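Local coordinates for glyoxylate reductase (Paecilomyces sp. J18, PDB 3WNV), which probably reduces glyoxylate to glycolate with a nicotinamide cofactor, as a fungal member of the D-isomer specific 2-hydroxyacid dehydrogenase family, at residues L213-N218 against G245-E250; K155-L160 against S208-L213. All coordinates share one frame; numbering follows the deposited sequence.

Contact 1: residues L213-N218 against G245-E250; sequences LNLALN and GALIDE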
ATOM      1  N   LEU A 213      11.033   1.765  -1.020  1.00 13.73           N
ATOM      2  CA  LEU A 213      10.208   2.940  -1.273  1.00 15.31           C
ATOM      3  C   LEU A 213       8.836   2.859  -0.629  1.00 11.63           C
ATOM      4  O   LEU A 213       8.250   1.778  -0.566  1.00 14.97           O
ATOM      5  CB  LEU A 213      10.092   3.240  -2.789  1.00 21.48           C
ATOM      6  CG  LEU A 213       9.842   2.204  -3.905  1.00 20.44           C
ATOM      7  CD1 LEU A 213       9.641   3.004  -5.227  1.00 16.89           C
ATOM      8  CD2 LEU A 213      10.983   1.246  -4.121  1.00 24.91           C
ATOM      9  N   ASN A 214       8.372   3.989  -0.097  1.00 16.49           N
ATOM     10  CA  ASN A 214       7.010   4.110   0.429  1.00 19.24           C
ATOM     11  C   ASN A 214       6.355   5.400  -0.038  1.00 23.21           C
ATOM     12  O   ASN A 214       6.251   6.364   0.714  1.00 29.74           O
ATOM     13  CB  ASN A 214       7.008   4.076   1.959  1.00 23.05           C
ATOM     14  CG  ASN A 214       7.885   2.974   2.528  1.00 19.13           C
ATOM     15  OD1 ASN A 214       7.529   1.764   2.546  1.00 20.52           O
ATOM     16  ND2 ASN A 214       9.042   3.375   3.012  1.00 20.23           N
ATOM     17  N   LEU A 215       5.946   5.435  -1.298  1.00 18.37           N
ATOM     18  CA  LEU A 215       5.268   6.597  -1.846  1.00 17.71           C
ATOM     19  C   LEU A 215       3.859   6.214  -2.199  1.00 18.55           C
ATOM     20  O   LEU A 215       3.581   5.063  -2.583  1.00 17.67           O
ATOM     21  CB  LEU A 215       5.959   7.076  -3.142  1.00 13.81           C
ATOM     22  CG  LEU A 215       7.382   7.526  -2.969  1.00 17.58           C
ATOM     23  CD1 LEU A 215       7.950   7.891  -4.315  1.00 18.07           C
ATOM     24  CD2 LEU A 215       7.390   8.766  -2.045  1.00 18.59           C
ATOM     25  N   ALA A 216       2.974   7.197  -2.105  1.00 15.21           N
ATOM     26  CA  ALA A 216       1.650   7.111  -2.665  1.00 18.68           C
ATOM     27  C   ALA A 216       1.814   7.088  -4.170  1.00 20.42           C
ATOM     28  O   ALA A 216       2.683   7.766  -4.731  1.00 17.45           O
ATOM     29  CB  ALA A 216       0.847   8.305  -2.244  1.00 22.89           C
ATOM     30  N   LEU A 217       0.992   6.295  -4.830  1.00 17.74           N
ATOM     31  CA  LEU A 217       1.007   6.248  -6.274  1.00 14.71           C
ATOM     32  C   LEU A 217       0.171   7.366  -6.857  1.00 14.62           C
ATOM     33  O   LEU A 217      -1.001   7.538  -6.494  1.00 14.48           O
ATOM     34  CB  LEU A 217       0.418   4.911  -6.728  1.00 15.53           C
ATOM     35  CG  LEU A 217       0.432   4.673  -8.218  1.00 12.19           C
ATOM     36  CD1 LEU A 217       1.929   4.747  -8.788  1.00 10.24           C
ATOM     37  CD2 LEU A 217      -0.268   3.344  -8.638  1.00 10.56           C
ATOM     38  N   ASN A 218       0.771   8.126  -7.770  1.00 11.51           N
ATOM     39  CA  ASN A 218       0.034   9.117  -8.558  1.00 14.97           C
ATOM     40  C   ASN A 218       0.664   9.285  -9.952  1.00 13.88           C
ATOM     41  O   ASN A 218       1.637   8.615 -10.284  1.00 11.42           O
ATOM     42  CB  ASN A 218      -0.115  10.466  -7.781  1.00 19.50           C
ATOM     43  CG  ASN A 218       1.210  11.180  -7.531  1.00 19.81           C
ATOM     44  OD1 ASN A 218       2.077  11.253  -8.410  1.00 15.26           O
ATOM     45  ND2 ASN A 218       1.364  11.745  -6.341  1.00 18.86           N
ATOM     46  N   GLY A 245       3.353  -1.219  -7.005  1.00 10.10           N
ATOM     47  CA  GLY A 245       4.358  -1.738  -7.921  1.00  9.52           C
ATOM     48  C   GLY A 245       4.627  -0.763  -9.053  1.00 12.72           C
ATOM     49  O   GLY A 245       5.717  -0.750  -9.608  1.00 12.25           O
ATOM     50  N   ALA A 246       3.654   0.090  -9.360  1.00 12.50           N
ATOM     51  CA  ALA A 246       3.781   0.973 -10.509  1.00 10.52           C
ATOM     52  C   ALA A 246       4.692   2.158 -10.239  1.00 11.31           C
ATOM     53  O   ALA A 246       4.962   2.969 -11.150  1.00 11.18           O
ATOM     54  CB  ALA A 246       2.390   1.460 -11.027  1.00 11.97           C
ATOM     55  N   LEU A 247       5.233   2.237  -9.030  1.00 14.15           N
ATOM     56  CA  LEU A 247       6.270   3.219  -8.713  1.00 11.47           C
ATOM     57  C   LEU A 247       7.558   2.882  -9.438  1.00 11.26           C
ATOM     58  O   LEU A 247       8.439   3.737  -9.606  1.00 11.32           O
ATOM     59  CB  LEU A 247       6.562   3.249  -7.207  1.00 12.52           C
ATOM     60  CG  LEU A 247       5.419   3.693  -6.281  1.00 11.07           C
ATOM     61  CD1 LEU A 247       5.886   3.389  -4.843  1.00 11.05           C
ATOM     62  CD2 LEU A 247       5.079   5.186  -6.450  1.00 12.99           C
ATOM     63  N   ILE A 248       7.677   1.627  -9.866  1.00 11.16           N
ATOM     64  CA  ILE A 248       8.857   1.193 -10.583  1.00 11.27           C
ATOM     65  C   ILE A 248       8.424   0.793 -11.987  1.00 14.72           C
ATOM     66  O   ILE A 248       7.360   0.206 -12.154  1.00 13.19           O
ATOM     67  CB  ILE A 248       9.510  -0.037  -9.927  1.00 13.27           C
ATOM     68  CG1 ILE A 248       9.809   0.267  -8.473  1.00 13.75           C
ATOM     69  CG2 ILE A 248      10.772  -0.450 -10.752  1.00 16.75           C
ATOM     70  CD1 ILE A 248      10.296  -0.925  -7.645  1.00 13.07           C
ATOM     71  N   ASP A 249       9.231   1.182 -12.980  1.00 13.28           N
ATOM     72  CA  ASP A 249       9.102   0.730 -14.357  1.00 15.35           C
ATOM     73  C   ASP A 249       9.545  -0.740 -14.355  1.00 13.71           C
ATOM     74  O   ASP A 249      10.746  -1.042 -14.401  1.00 14.20           O
ATOM     75  CB  ASP A 249      10.013   1.589 -15.263  1.00 12.69           C
ATOM     76  CG  ASP A 249       9.941   1.179 -16.722  1.00 22.04           C
ATOM     77  OD1 ASP A 249       9.456   0.072 -16.997  1.00 17.66           O
ATOM     78  OD2 ASP A 249      10.369   1.959 -17.612  1.00 23.74           O
ATOM     79  N   GLU A 250       8.581  -1.653 -14.234  1.00 13.75           N
ATOM     80  CA  GLU A 250       8.922  -3.050 -13.952  1.00 14.56           C
ATOM     81  C   GLU A 250       9.705  -3.657 -15.108  1.00 11.78           C
ATOM     82  O   GLU A 250      10.569  -4.518 -14.911  1.00 15.06           O
ATOM     83  CB  GLU A 250       7.638  -3.842 -13.671  1.00 13.57           C
ATOM     84  CG  GLU A 250       7.863  -5.168 -12.953  1.00 15.53           C
ATOM     85  CD  GLU A 250       6.539  -5.700 -12.377  1.00 18.32           C
ATOM     86  OE1 GLU A 250       6.014  -5.015 -11.471  1.00 16.76           O
ATOM     87  OE2 GLU A 250       5.998  -6.758 -12.836  1.00 18.41           O
TER
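The carbonyl oxygen of Ala-216 sits beside CD2 of Leu-247. The same oxygen is hydrogen-bonded to Thr-221 OG1, and that hydroxyl also bonds the backbone N of Asn-218. No hydrogen bond joins residues 213-218 to 245-250. The contact is apolar and lies in the Rossmann-type nucleotide-binding domain. It joins two loops that leave the C-terminal ends of the parallel strands 210-213 and 237-241, the side where this family binds its cofactor.

Leu-247 is the centre of the contact. Its CG is anti to its own carbonyl carbon (chi1 -64°), and the two methyls reach the other loop. Leu-247 CD1 lies 3.6 Å from the backbone oxygen Leu-215 O. Leu-247 CD2 lies 3.9 Å from Leu-215 CB. The side chains of Leu-213 and Leu-247 run past each other in opposite senses. Leu-213 puts its CD1 3.7 Å from Leu-247 CB. Its CG stands between its own backbone N and carbonyl carbon, the crowded position (chi1 44°). The other methyl, Leu-213 CD2, meets Ile-248 CD1 at 4.2 Å. Leu-217 and Leu-247 also pass in opposite senses, and Leu-217 CD1 touches Leu-247 CD2 at 3.9 Å. Leu-217 forks over Ala-246, with CD1 and CD2 both 4.0 Å from Ala-246 CB.

A short 3-10 turn, 245-247, presents Ala-246 and Leu-247. It closes with the bond from Ile-248 N to Gly-245 O, 3.1 Å long. Backbone bonds of Ala-246 with His-223 and of Leu-247 with Ile-225 tie the turn to the later part of the same loop that 213-218 opens. Asp-249 follows Ile-248 and is the N-cap of helix 250-259; its OD1 bonds Ala-252 N.

Contact 2: residues K155-L160 against S208-L213; sequences KTLGIL and SDVFSL
Asp-209 OD2 accepts the backbone N-H of Thr-156 at 2.8 Å from Thr-156 N. The bond is nearly straight (174° at the hydrogen) and uses the anti lone pair of OD2. The other oxygen, OD1, forms a salt bridge with Lys-234, while the ammonium of Lys-155 turns to Asp-151 O. An alanine in place of Asp-209 would probably leave Thr-156 N without this acceptor and Lys-234 without this salt bridge. Thr-156 O takes Val-210 N at 3.0 Å, and also a weak bond from Asp-209 N.

The ladder continues with Gly-158 N to Val-210 O, then Leu-160 N to Ser-212 O. Between them Ser-212 N bonds Gly-158 O at 2.7 Å. These are the first and fourth strands of the Rossmann-type parallel sheet, neighbours at its centre where the strand order switches direction.

Gly-158 lies against Ser-208, whose OG bonds Leu-204 O and comes 3.3 Å from Gly-158 CA. The hydroxyl takes up the space beside this CA. On the face of Leu-157, Ile-159, Val-210 and Ser-212, CD1 of Leu-157 packs 3.6 Å from Val-210 CG1. On the other face Leu-160 CB meets the ring tip of Phe-211, 4.1 Å from CZ. Helix 164-175 covers Leu-157 and Ile-159, and helix 201-207 touches Leu-160 and Phe-211.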
ATOM      1  N   LYS A 155      25.493  -2.272   6.347  1.00 13.58           N
ATOM      2  CA  LYS A 155      25.070  -1.780   5.049  1.00 13.98           C
ATOM      3  C   LYS A 155      24.060  -0.649   5.177  1.00  9.92           C
ATOM      4  O   LYS A 155      23.385  -0.521   6.184  1.00 13.03           O
ATOM      5  CB  LYS A 155      24.463  -2.907   4.224  1.00 16.05           C
ATOM      6  CG  LYS A 155      25.503  -3.986   3.839  1.00 18.24           C
ATOM      7  CD  LYS A 155      24.955  -4.917   2.779  1.00 22.57           C
ATOM      8  CE  LYS A 155      26.110  -5.629   2.092  1.00 29.04           C
ATOM      9  NZ  LYS A 155      26.980  -6.292   3.106  1.00 29.81           N
ATOM     10  N   THR A 156      23.913   0.132   4.113  1.00 10.79           N
ATOM     11  CA  THR A 156      22.952   1.255   4.102  1.00 15.69           C
ATOM     12  C   THR A 156      21.565   0.901   3.531  1.00  9.90           C
ATOM     13  O   THR A 156      21.433   0.415   2.376  1.00 13.18           O
ATOM     14  CB  THR A 156      23.570   2.460   3.343  1.00 17.10           C
ATOM     15  OG1 THR A 156      24.750   2.845   4.033  1.00 18.09           O
ATOM     16  CG2 THR A 156      22.631   3.654   3.328  1.00 12.32           C
ATOM     17  N   LEU A 157      20.543   1.055   4.378  1.00  8.20           N
ATOM     18  CA  LEU A 157      19.156   1.032   3.937  1.00  9.58           C
ATOM     19  C   LEU A 157      18.738   2.442   3.518  1.00  9.43           C
ATOM     20  O   LEU A 157      18.792   3.397   4.315  1.00 12.24           O
ATOM     21  CB  LEU A 157      18.217   0.518   5.053  1.00 12.35           C
ATOM     22  CG  LEU A 157      16.738   0.591   4.627  1.00 11.10           C
ATOM     23  CD1 LEU A 157      16.502  -0.340   3.417  1.00 13.55           C
ATOM     24  CD2 LEU A 157      15.798   0.158   5.764  1.00 10.18           C
ATOM     25  N   GLY A 158      18.348   2.583   2.254  1.00  8.36           N
ATOM     26  CA  GLY A 158      17.805   3.848   1.761  1.00 10.01           C
ATOM     27  C   GLY A 158      16.293   3.752   1.606  1.00 11.94           C
ATOM     28  O   GLY A 158      15.750   2.758   1.100  1.00 13.11           O
ATOM     29  N   ILE A 159      15.596   4.767   2.096  1.00  9.36           N
ATOM     30  CA  ILE A 159      14.127   4.768   2.106  1.00  7.87           C
ATOM     31  C   ILE A 159      13.653   6.007   1.321  1.00 14.70           C
ATOM     32  O   ILE A 159      13.896   7.159   1.705  1.00 12.47           O
ATOM     33  CB  ILE A 159      13.555   4.776   3.558  1.00  8.88           C
ATOM     34  CG1 ILE A 159      13.981   3.521   4.332  1.00 12.20           C
ATOM     35  CG2 ILE A 159      12.005   4.938   3.572  1.00  9.46           C
ATOM     36  CD1 ILE A 159      13.563   3.532   5.811  1.00 15.09           C
ATOM     37  N   LEU A 160      12.999   5.769   0.198  1.00  8.40           N
ATOM     38  CA  LEU A 160      12.348   6.889  -0.501  1.00 12.77           C
ATOM     39  C   LEU A 160      10.907   7.013  -0.009  1.00 12.51           C
ATOM     40  O   LEU A 160      10.081   6.213  -0.375  1.00 12.34           O
ATOM     41  CB  LEU A 160      12.366   6.623  -2.008  1.00 11.39           C
ATOM     42  CG  LEU A 160      11.681   7.672  -2.897  1.00  9.27           C
ATOM     43  CD1 LEU A 160      12.426   8.987  -2.773  1.00 10.16           C
ATOM     44  CD2 LEU A 160      11.688   7.148  -4.315  1.00 12.81           C
ATOM     45  N   SER A 208      22.521   3.847  -1.321  1.00 14.17           N
ATOM     46  CA  SER A 208      21.791   2.723  -0.768  1.00 10.79           C
ATOM     47  C   SER A 208      22.355   1.351  -1.180  1.00 12.02           C
ATOM     48  O   SER A 208      22.501   1.056  -2.393  1.00 13.91           O
ATOM     49  CB  SER A 208      20.329   2.768  -1.255  1.00  9.96           C
ATOM     50  OG  SER A 208      19.770   4.002  -0.934  1.00 15.47           O
ATOM     51  N   ASP A 209      22.646   0.495  -0.196  1.00 13.53           N
ATOM     52  CA  ASP A 209      22.876  -0.921  -0.520  1.00 13.82           C
ATOM     53  C   ASP A 209      21.575  -1.684  -0.755  1.00 12.33           C
ATOM     54  O   ASP A 209      21.480  -2.586  -1.622  1.00 13.37           O
ATOM     55  CB  ASP A 209      23.695  -1.572   0.586  1.00 13.34           C
ATOM     56  CG  ASP A 209      25.042  -0.922   0.712  1.00 18.04           C
ATOM     57  OD1 ASP A 209      25.798  -0.972  -0.284  1.00 18.22           O
ATOM     58  OD2 ASP A 209      25.328  -0.284   1.757  1.00 16.83           O
ATOM     59  N   VAL A 210      20.579  -1.336   0.047  1.00 11.30           N
ATOM     60  CA  VAL A 210      19.216  -1.824  -0.100  1.00 15.14           C
ATOM     61  C   VAL A 210      18.368  -0.572  -0.296  1.00 17.49           C
ATOM     62  O   VAL A 210      18.437   0.381   0.514  1.00  9.09           O
ATOM     63  CB  VAL A 210      18.727  -2.601   1.159  1.00  9.13           C
ATOM     64  CG1 VAL A 210      17.222  -2.911   1.061  1.00  8.82           C
ATOM     65  CG2 VAL A 210      19.501  -3.928   1.309  1.00 10.07           C
ATOM     66  N   PHE A 211      17.608  -0.545  -1.382  1.00 10.05           N
ATOM     67  CA  PHE A 211      16.811   0.646  -1.705  1.00 11.24           C
ATOM     68  C   PHE A 211      15.338   0.324  -1.569  1.00  9.75           C
ATOM     69  O   PHE A 211      14.824  -0.536  -2.281  1.00 10.50           O
ATOM     70  CB  PHE A 211      17.142   1.097  -3.137  1.00 11.35           C
ATOM     71  CG  PHE A 211      16.437   2.352  -3.556  1.00 11.71           C
ATOM     72  CD1 PHE A 211      15.112   2.318  -4.005  1.00 12.32           C
ATOM     73  CD2 PHE A 211      17.113   3.590  -3.466  1.00 14.24           C
ATOM     74  CE1 PHE A 211      14.452   3.514  -4.376  1.00 17.02           C
ATOM     75  CE2 PHE A 211      16.475   4.759  -3.854  1.00 15.86           C
ATOM     76  CZ  PHE A 211      15.136   4.716  -4.307  1.00 16.39           C
ATOM     77  N   SER A 212      14.617   1.051  -0.728  1.00  6.70           N
ATOM     78  CA  SER A 212      13.179   0.729  -0.515  1.00  5.98           C
ATOM     79  C   SER A 212      12.299   1.965  -0.671  1.00 11.72           C
ATOM     80  O   SER A 212      12.759   3.107  -0.508  1.00 13.91           O
ATOM     81  CB  SER A 212      12.955   0.118   0.867  1.00 11.58           C
ATOM     82  OG  SER A 212      13.081   1.148   1.848  1.00 16.41           O
ATOM     83  N   LEU A 213      11.033   1.765  -1.020  1.00 13.73           N
ATOM     84  CA  LEU A 213      10.208   2.940  -1.273  1.00 15.31           C
ATOM     85  C   LEU A 213       8.836   2.859  -0.629  1.00 11.63           C
ATOM     86  O   LEU A 213       8.250   1.778  -0.566  1.00 14.97           O
ATOM     87  CB  LEU A 213      10.092   3.240  -2.789  1.00 21.48           C
ATOM     88  CG  LEU A 213       9.842   2.204  -3.905  1.00 20.44           C
ATOM     89  CD1 LEU A 213       9.641   3.004  -5.227  1.00 16.89           C
ATOM     90  CD2 LEU A 213      10.983   1.246  -4.121  1.00 24.91           C
TER

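How the contacts relate
The contacts lie in series along one strand-and-loop path. Leu-213 is the last bridged residue of contact 2 and the first residue of contact 1; the two centres are about 15 Å apart. One more bond follows the shared residue: Asn-214 N lies 2.8 Å from Leu-160 O, a probable hydrogen bond. Asn-214 ND2 bonds Gly-161 O, just beyond strand 156-160. Leu-215 CD1 packs 3.8 Å from Leu-160 CD2. Gly-161 begins a glycine pattern consistent with a dinucleotide-binding turn. Contact 2 pairs two central strands of the sheet, and contact 1 joins loops at the C-terminal strand ends, the probable cofactor side.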